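PDB 1S7K: acetyl transferase from Salmonella typhimurium, which acetylates the N-terminal alpha-amino group of ribosomal protein L7/L12, probably using acetyl-coenzyme A as donor in the manner of other GNAT acetyltransferases. Local coordinates for residues A89-P92 against I93-A96; P9-T12 against T13-L16; V139-Q142 against A143-A146. All coordinates share one frame; numbering follows the deposited sequence.

Contact 1: residues A89-P92 against I93-A96; sequences AIEP and INKA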
ATOM      1  N   ALA A  89       8.324   1.495  -0.299  1.00 17.54           N
ATOM      2  CA  ALA A  89       7.703   1.925   0.959  1.00 16.69           C
ATOM      3  C   ALA A  89       7.934   0.803   1.959  1.00 16.83           C
ATOM      4  O   ALA A  89       8.142  -0.362   1.569  1.00 16.46           O
ATOM      5  CB  ALA A  89       6.214   2.122   0.794  1.00 15.67           C
ATOM      6  N   ILE A  90       7.838   1.126   3.244  1.00 16.66           N
ATOM      7  CA  ILE A  90       7.994   0.132   4.309  1.00 16.47           C
ATOM      8  C   ILE A  90       6.867   0.397   5.278  1.00 17.55           C
ATOM      9  O   ILE A  90       6.451   1.562   5.424  1.00 17.75           O
ATOM     10  CB  ILE A  90       9.343   0.294   5.042  1.00 16.54           C
ATOM     11  CG1 ILE A  90      10.487  -0.131   4.096  1.00 16.85           C
ATOM     12  CG2 ILE A  90       9.371  -0.536   6.328  1.00 16.97           C
ATOM     13  CD1 ILE A  90      11.884   0.240   4.589  1.00 17.68           C
ATOM     14  N   GLU A  91       6.366  -0.676   5.890  1.00 14.40           N
ATOM     15  CA  GLU A  91       5.319  -0.654   6.880  1.00 16.20           C
ATOM     16  C   GLU A  91       6.110  -1.123   8.123  1.00 17.48           C
ATOM     17  O   GLU A  91       6.207  -2.309   8.380  1.00 14.30           O
ATOM     18  CB  GLU A  91       4.236  -1.652   6.483  1.00 15.36           C
ATOM     19  CG  GLU A  91       3.478  -1.220   5.219  1.00 15.42           C
ATOM     20  CD  GLU A  91       2.452  -2.238   4.803  1.00 16.94           C
ATOM     21  OE1 GLU A  91       2.300  -3.255   5.530  1.00 17.64           O
ATOM     22  OE2 GLU A  91       1.816  -2.010   3.749  1.00 15.23           O
ATOM     23  N   PRO A  92       6.727  -0.174   8.877  1.00 18.16           N
ATOM     24  CA  PRO A  92       7.516  -0.587  10.037  1.00 18.88           C
ATOM     25  C   PRO A  92       6.868  -1.577  10.967  1.00 18.70           C
ATOM     26  O   PRO A  92       7.494  -2.550  11.357  1.00 20.15           O
ATOM     27  CB  PRO A  92       7.863   0.761  10.742  1.00 19.28           C
ATOM     28  CG  PRO A  92       7.855   1.757   9.574  1.00 20.14           C
ATOM     29  CD  PRO A  92       6.571   1.295   8.856  1.00 17.17           C
ATOM     30  N   ILE A  93       5.601  -1.368  11.296  1.00 18.20           N
ATOM     31  CA  ILE A  93       4.973  -2.260  12.261  1.00 19.82           C
ATOM     32  C   ILE A  93       4.808  -3.670  11.746  1.00 18.84           C
ATOM     33  O   ILE A  93       4.994  -4.613  12.478  1.00 19.36           O
ATOM     34  CB  ILE A  93       3.600  -1.685  12.724  1.00 20.33           C
ATOM     35  CG1 ILE A  93       3.831  -0.218  13.194  1.00 24.10           C
ATOM     36  CG2 ILE A  93       3.055  -2.575  13.888  1.00 22.09           C
ATOM     37  CD1 ILE A  93       2.519   0.705  13.255  1.00 27.96           C
ATOM     38  N   ASN A  94       4.454  -3.797  10.467  1.00 17.62           N
ATOM     39  CA  ASN A  94       4.289  -5.117   9.833  1.00 15.11           C
ATOM     40  C   ASN A  94       5.646  -5.690   9.327  1.00 15.14           C
ATOM     41  O   ASN A  94       5.708  -6.873   8.868  1.00 14.48           O
ATOM     42  CB  ASN A  94       3.303  -4.988   8.638  1.00 13.05           C
ATOM     43  CG  ASN A  94       1.907  -4.504   9.067  1.00 14.47           C
ATOM     44  OD1 ASN A  94       1.442  -4.844  10.137  1.00 14.12           O
ATOM     45  ND2 ASN A  94       1.223  -3.717   8.195  1.00 13.84           N
ATOM     46  N   LYS A  95       6.706  -4.891   9.447  1.00 15.29           N
ATOM     47  CA  LYS A  95       8.050  -5.280   8.986  1.00 14.88           C
ATOM     48  C   LYS A  95       7.905  -5.785   7.540  1.00 15.56           C
ATOM     49  O   LYS A  95       8.372  -6.888   7.226  1.00 15.91           O
ATOM     50  CB  LYS A  95       8.635  -6.400   9.832  1.00 14.77           C
ATOM     51  CG  LYS A  95       8.914  -5.995  11.305  1.00 15.20           C
ATOM     52  CD  LYS A  95       9.769  -7.078  11.990  1.00 16.88           C
ATOM     53  CE  LYS A  95       9.895  -6.769  13.474  1.00 18.88           C
ATOM     54  NZ  LYS A  95      10.866  -7.635  14.121  1.00 22.92           N
ATOM     55  N   ALA A  96       7.211  -4.998   6.715  1.00 14.78           N
ATOM     56  CA  ALA A  96       6.975  -5.309   5.290  1.00 12.26           C
ATOM     57  C   ALA A  96       7.538  -4.212   4.360  1.00 13.02           C
ATOM     58  O   ALA A  96       7.396  -2.992   4.622  1.00 14.10           O
ATOM     59  CB  ALA A  96       5.455  -5.474   5.043  1.00 12.80           C
TER
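A beta hairpin closed by a G1 bulge joins strands 80-91 and 96-103 of the GNAT sheet, with Lys-95 and Ala-96 together facing Glu-91. Glu-91 and Ala-96 are an antiparallel hydrogen-bonded pair: Glu-91 N gives a firm bond to Ala-96 O (2.8 Å), while the return bond from Ala-96 N to Glu-91 O is weak at 3.3 Å. Ala-96 O also receives a CA-H contact from Ile-90. Lys-95, with both backbone torsions positive, completes the turn, and its N donates to Pro-92 O (3.1 Å).

The side chains of Glu-91 and Asn-94 bridge the turn on the face that also carries the methyl of Ala-96. Glu-91 OE2 is bonded to Tyr-98 OH, and Asn-94 OD1 accepts from the backbone N of Tyr-164 of the second subunit, so the hairpin end contributes to the dimer interface. The Asn-94 amide is turned 70° from the carboxylate of Glu-91. At its other end, Asn-94 ND2 donates almost straight (170°) to Glu-91 OE1 at 2.9 Å, arriving 42° out of the carboxylate plane.

Contact 2: residues P9-T12 against T13-L16; sequences PVST and TLEL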
ATOM      1  N   PRO A   9      27.261  -5.787   0.776  1.00 18.78           N
ATOM      2  CA  PRO A   9      27.987  -6.590  -0.214  1.00 17.51           C
ATOM      3  C   PRO A   9      26.989  -7.488  -0.954  1.00 15.19           C
ATOM      4  O   PRO A   9      26.012  -7.918  -0.394  1.00 15.40           O
ATOM      5  CB  PRO A   9      28.951  -7.415   0.629  1.00 16.85           C
ATOM      6  CG  PRO A   9      29.035  -6.655   1.956  1.00 18.64           C
ATOM      7  CD  PRO A   9      27.626  -6.178   2.148  1.00 19.42           C
ATOM      8  N   VAL A  10      27.249  -7.743  -2.224  1.00 13.05           N
ATOM      9  CA  VAL A  10      26.409  -8.616  -2.995  1.00 10.51           C
ATOM     10  C   VAL A  10      27.309  -9.757  -3.516  1.00 10.71           C
ATOM     11  O   VAL A  10      27.042 -10.955  -3.255  1.00  9.23           O
ATOM     12  CB  VAL A  10      25.743  -7.859  -4.149  1.00 12.36           C
ATOM     13  CG1 VAL A  10      24.946  -8.814  -5.036  1.00 13.12           C
ATOM     14  CG2 VAL A  10      24.774  -6.814  -3.572  1.00 13.72           C
ATOM     15  N   SER A  11      28.422  -9.391  -4.158  1.00 10.33           N
ATOM     16  CA  SER A  11      29.309 -10.390  -4.748  1.00 11.28           C
ATOM     17  C   SER A  11      30.685  -9.820  -5.043  1.00 12.39           C
ATOM     18  O   SER A  11      31.007  -8.708  -4.659  1.00 11.51           O
ATOM     19  CB  SER A  11      28.698 -10.937  -6.058  1.00 13.23           C
ATOM     20  OG  SER A  11      28.815 -10.059  -7.169  1.00 10.70           O
ATOM     21  N   THR A  12      31.514 -10.628  -5.691  1.00 12.70           N
ATOM     22  CA  THR A  12      32.842 -10.190  -6.057  1.00 12.82           C
ATOM     23  C   THR A  12      32.821  -8.907  -6.861  1.00 12.44           C
ATOM     24  O   THR A  12      33.620  -8.011  -6.648  1.00 14.81           O
ATOM     25  CB  THR A  12      33.587 -11.286  -6.881  1.00 12.74           C
ATOM     26  OG1 THR A  12      33.757 -12.429  -6.017  1.00 12.46           O
ATOM     27  CG2 THR A  12      34.946 -10.738  -7.336  1.00 13.74           C
ATOM     28  N   THR A  13      31.870  -8.813  -7.766  1.00 11.41           N
ATOM     29  CA  THR A  13      31.744  -7.641  -8.623  1.00 11.74           C
ATOM     30  C   THR A  13      30.538  -6.724  -8.325  1.00 13.40           C
ATOM     31  O   THR A  13      30.453  -5.629  -8.872  1.00 16.06           O
ATOM     32  CB  THR A  13      31.612  -8.130 -10.057  1.00 11.74           C
ATOM     33  OG1 THR A  13      30.543  -9.089 -10.097  1.00 14.40           O
ATOM     34  CG2 THR A  13      32.891  -8.881 -10.500  1.00 15.32           C
ATOM     35  N   LEU A  14      29.594  -7.169  -7.503  1.00 12.38           N
ATOM     36  CA  LEU A  14      28.417  -6.338  -7.228  1.00 11.35           C
ATOM     37  C   LEU A  14      28.357  -5.878  -5.788  1.00 11.53           C
ATOM     38  O   LEU A  14      28.776  -6.601  -4.849  1.00 11.21           O
ATOM     39  CB  LEU A  14      27.155  -7.173  -7.528  1.00 10.01           C
ATOM     40  CG  LEU A  14      26.957  -7.652  -8.967  1.00 10.94           C
ATOM     41  CD1 LEU A  14      25.655  -8.571  -9.130  1.00  8.39           C
ATOM     42  CD2 LEU A  14      26.920  -6.433  -9.880  1.00 10.87           C
ATOM     43  N   GLU A  15      27.808  -4.674  -5.588  1.00 12.63           N
ATOM     44  CA  GLU A  15      27.550  -4.213  -4.227  1.00 14.58           C
ATOM     45  C   GLU A  15      26.461  -3.116  -4.301  1.00 13.97           C
ATOM     46  O   GLU A  15      26.236  -2.526  -5.365  1.00 12.91           O
ATOM     47  CB  GLU A  15      28.832  -3.715  -3.524  1.00 16.12           C
ATOM     48  CG  GLU A  15      29.349  -2.338  -3.917  1.00 18.20           C
ATOM     49  CD  GLU A  15      30.615  -1.900  -3.107  1.00 19.75           C
ATOM     50  OE1 GLU A  15      31.301  -2.723  -2.443  1.00 17.32           O
ATOM     51  OE2 GLU A  15      30.900  -0.705  -3.169  1.00 18.40           O
ATOM     52  N   LEU A  16      25.716  -2.951  -3.210  1.00 14.66           N
ATOM     53  CA  LEU A  16      24.652  -1.928  -3.121  1.00 13.60           C
ATOM     54  C   LEU A  16      25.216  -0.839  -2.207  1.00 13.92           C
ATOM     55  O   LEU A  16      25.868  -1.154  -1.204  1.00 14.64           O
ATOM     56  CB  LEU A  16      23.413  -2.513  -2.448  1.00 14.86           C
ATOM     57  CG  LEU A  16      22.689  -3.634  -3.188  1.00 13.50           C
ATOM     58  CD1 LEU A  16      21.637  -4.252  -2.281  1.00 15.77           C
ATOM     59  CD2 LEU A  16      22.009  -2.998  -4.432  1.00 14.39           C
TER
HETATM   60  O   HOH W   1      28.122 -11.490  -9.316  1.00 10.61           O
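Residues 9-12 and 13-16 run almost antiparallel, their end-to-end directions 167° apart, and form the tight connection between strands 7-9 and 14-18. Pro-9 and Glu-15 make a non-hydrogen-bonded antiparallel pair with CA atoms 4.7 Å apart. Beyond it, Leu-14 O accepts two backbone bonds from the same face of its carbonyl plane, one from Val-10 N (3.2 Å) and a straighter one from Ser-11 N (2.9 Å, 163°).

Ser-11 ties the turn together from its side chain. With chi1 at 77°, its hydroxyl lies between its own backbone N and carbonyl carbon and faces the returning chain, where Ser-11 OG accepts from Leu-14 N at 3.0 Å and, weakly, from Thr-13 N. A water lies 2.7 Å from Ser-11 OG and has a weak link to Thr-13 OG1.

Val-10 supplies the apolar part, its two methyls reaching along one face of the returning strand: CG1 lies 3.7 Å from Leu-14 CB, and CG2 lies 3.8 Å from Leu-16 CG. Helix 112-127 covers this face, Ser-116 and Ala-119 meeting Val-10 and Leu-120 meeting Leu-16. Glu-15 projects with Pro-9 from the other face and pairs with Arg-17.

The contact thus divides its chemistry: the serine hydroxyl takes up the N-H of Leu-14 and, only weakly, that of Thr-13, while the valine and leucines join the hairpin to the helix whose first residues, Ile-112 and Met-113, bind coenzyme A.

Contact 3: residues V139-Q142 against A143-A146; sequences VDNQ and ASNA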
ATOM      1  N   VAL A 139       1.024  -7.602 -14.656  1.00  8.92           N
ATOM      2  CA  VAL A 139       1.001  -8.954 -15.146  1.00  7.83           C
ATOM      3  C   VAL A 139       1.824  -9.006 -16.468  1.00  9.97           C
ATOM      4  O   VAL A 139       2.560  -9.964 -16.708  1.00 10.82           O
ATOM      5  CB  VAL A 139      -0.443  -9.418 -15.385  1.00  9.69           C
ATOM      6  CG1 VAL A 139      -0.466 -10.755 -16.132  1.00  9.28           C
ATOM      7  CG2 VAL A 139      -1.143  -9.554 -14.034  1.00  7.54           C
ATOM      8  N   ASP A 140       1.732  -7.947 -17.261  1.00 12.14           N
ATOM      9  CA  ASP A 140       2.418  -7.920 -18.548  1.00 14.85           C
ATOM     10  C   ASP A 140       3.855  -7.443 -18.475  1.00 14.92           C
ATOM     11  O   ASP A 140       4.505  -7.240 -19.516  1.00 16.84           O
ATOM     12  CB  ASP A 140       1.594  -7.097 -19.591  1.00 19.55           C
ATOM     13  CG  ASP A 140       1.553  -5.605 -19.298  1.00 23.84           C
ATOM     14  OD1 ASP A 140       2.260  -5.120 -18.401  1.00 27.24           O
ATOM     15  OD2 ASP A 140       0.809  -4.854 -19.997  1.00 28.59           O
ATOM     16  N   ASN A 141       4.391  -7.281 -17.256  1.00 14.66           N
ATOM     17  CA  ASN A 141       5.788  -6.800 -17.139  1.00 14.44           C
ATOM     18  C   ASN A 141       6.617  -8.091 -17.120  1.00 16.29           C
ATOM     19  O   ASN A 141       6.838  -8.692 -16.072  1.00 14.05           O
ATOM     20  CB  ASN A 141       5.975  -5.955 -15.864  1.00 15.13           C
ATOM     21  CG  ASN A 141       7.383  -5.342 -15.755  1.00 16.71           C
ATOM     22  OD1 ASN A 141       8.332  -5.925 -16.224  1.00 17.51           O
ATOM     23  ND2 ASN A 141       7.501  -4.205 -15.070  1.00 20.18           N
ATOM     24  N   GLN A 142       7.091  -8.506 -18.300  1.00 15.91           N
ATOM     25  CA  GLN A 142       7.819  -9.779 -18.387  1.00 17.79           C
ATOM     26  C   GLN A 142       9.075  -9.793 -17.493  1.00 15.56           C
ATOM     27  O   GLN A 142       9.366 -10.790 -16.847  1.00 14.15           O
ATOM     28  CB  GLN A 142       8.253  -9.994 -19.830  1.00 20.19           C
ATOM     29  CG  GLN A 142       8.613 -11.423 -20.200  1.00 29.32           C
ATOM     30  CD  GLN A 142       8.740 -11.585 -21.726  1.00 34.34           C
ATOM     31  OE1 GLN A 142       8.319 -10.688 -22.494  1.00 36.74           O
ATOM     32  NE2 GLN A 142       9.307 -12.723 -22.177  1.00 35.77           N
ATOM     33  N   ALA A 143       9.812  -8.685 -17.469  1.00 15.06           N
ATOM     34  CA  ALA A 143      11.065  -8.668 -16.683  1.00 13.84           C
ATOM     35  C   ALA A 143      10.815  -8.787 -15.178  1.00 11.97           C
ATOM     36  O   ALA A 143      11.432  -9.617 -14.503  1.00 12.95           O
ATOM     37  CB  ALA A 143      11.885  -7.390 -16.981  1.00 12.10           C
ATOM     38  N   SER A 144       9.930  -7.969 -14.638  1.00  9.53           N
ATOM     39  CA  SER A 144       9.666  -8.052 -13.173  1.00  9.98           C
ATOM     40  C   SER A 144       9.082  -9.392 -12.726  1.00 11.13           C
ATOM     41  O   SER A 144       9.437  -9.919 -11.644  1.00  9.95           O
ATOM     42  CB  SER A 144       8.753  -6.899 -12.732  1.00 13.46           C
ATOM     43  OG  SER A 144       9.447  -5.638 -12.762  1.00 17.71           O
ATOM     44  N   ASN A 145       8.201  -9.977 -13.529  1.00  9.71           N
ATOM     45  CA  ASN A 145       7.665 -11.288 -13.148  1.00  9.68           C
ATOM     46  C   ASN A 145       8.760 -12.341 -13.086  1.00 10.32           C
ATOM     47  O   ASN A 145       8.775 -13.163 -12.175  1.00 12.03           O
ATOM     48  CB  ASN A 145       6.546 -11.710 -14.088  1.00  9.80           C
ATOM     49  CG  ASN A 145       5.248 -10.975 -13.791  1.00  8.63           C
ATOM     50  OD1 ASN A 145       4.515 -11.345 -12.804  1.00  8.03           O
ATOM     51  ND2 ASN A 145       4.941  -9.934 -14.596  1.00  8.71           N
ATOM     52  N   ALA A 146       9.707 -12.295 -14.015  1.00 10.48           N
ATOM     53  CA  ALA A 146      10.781 -13.259 -13.992  1.00 10.96           C
ATOM     54  C   ALA A 146      11.692 -13.074 -12.754  1.00  8.27           C
ATOM     55  O   ALA A 146      12.148 -14.070 -12.152  1.00  8.37           O
ATOM     56  CB  ALA A 146      11.560 -13.189 -15.333  1.00 10.25           C
TER
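Asn-141 and Asn-145 engage the start of helix 142-150 in complementary ways, the first through its side chain and the second by reaching back to the first one's backbone. Asn-141 is the N-cap. Its CG lies anti to the backbone N (chi1 -176°), which carries the amide over the first turn; there OD1 accepts from Ser-144 N at 3.0 Å along a nearly straight line (175°), the donor standing well above the carbonyl plane. The ND2 end of the same amide lies alongside the Ser-144 hydroxyl, 3.3 Å from OG but without a hydrogen bond.

Asn-141 O is gripped twice by Asn-145. The backbone N forms the regular helical bond at 3.2 Å, whereas ND2 comes in closer, 2.7 Å from Asn-141 O, from above the carbonyl plane. Arg-138 O takes a further bond from Asn-145 ND2, and Tyr-175 OH and Asn-173 ND2 bind OD1, fixing the amide at both ends.

Asn-141 is also a coenzyme A-binding residue, although no cofactor is bound to this chain; the cap probably helps to position it. Asn-145 links this helix to strand 168-178, while Ser-144 packs against Cys-137 of strand 132-138 and Tyr-101 of strand 96-103.

The three contacts are separate chain reversals or junctions of one GNAT domain, following one another in the order contact 2, contact 1, contact 3, with centres 24 to 26 Å apart and no touch between any two. Contacts 1 and 2 both turn strands of the same sheet, yet their nearest atoms are about 13 Å apart. Coenzyme A, the cofactor absent from this chain, distinguishes them: contact 3 contains a binding residue and places Ser-144 about 3 Å, side chain to side chain, from Cys-137, which can be linked covalently to the cofactor. In contact 2, Leu-14 comes within about 4 Å of the Ile-112 side chain. Contact 1 lies away from these sites and instead meets the second subunit.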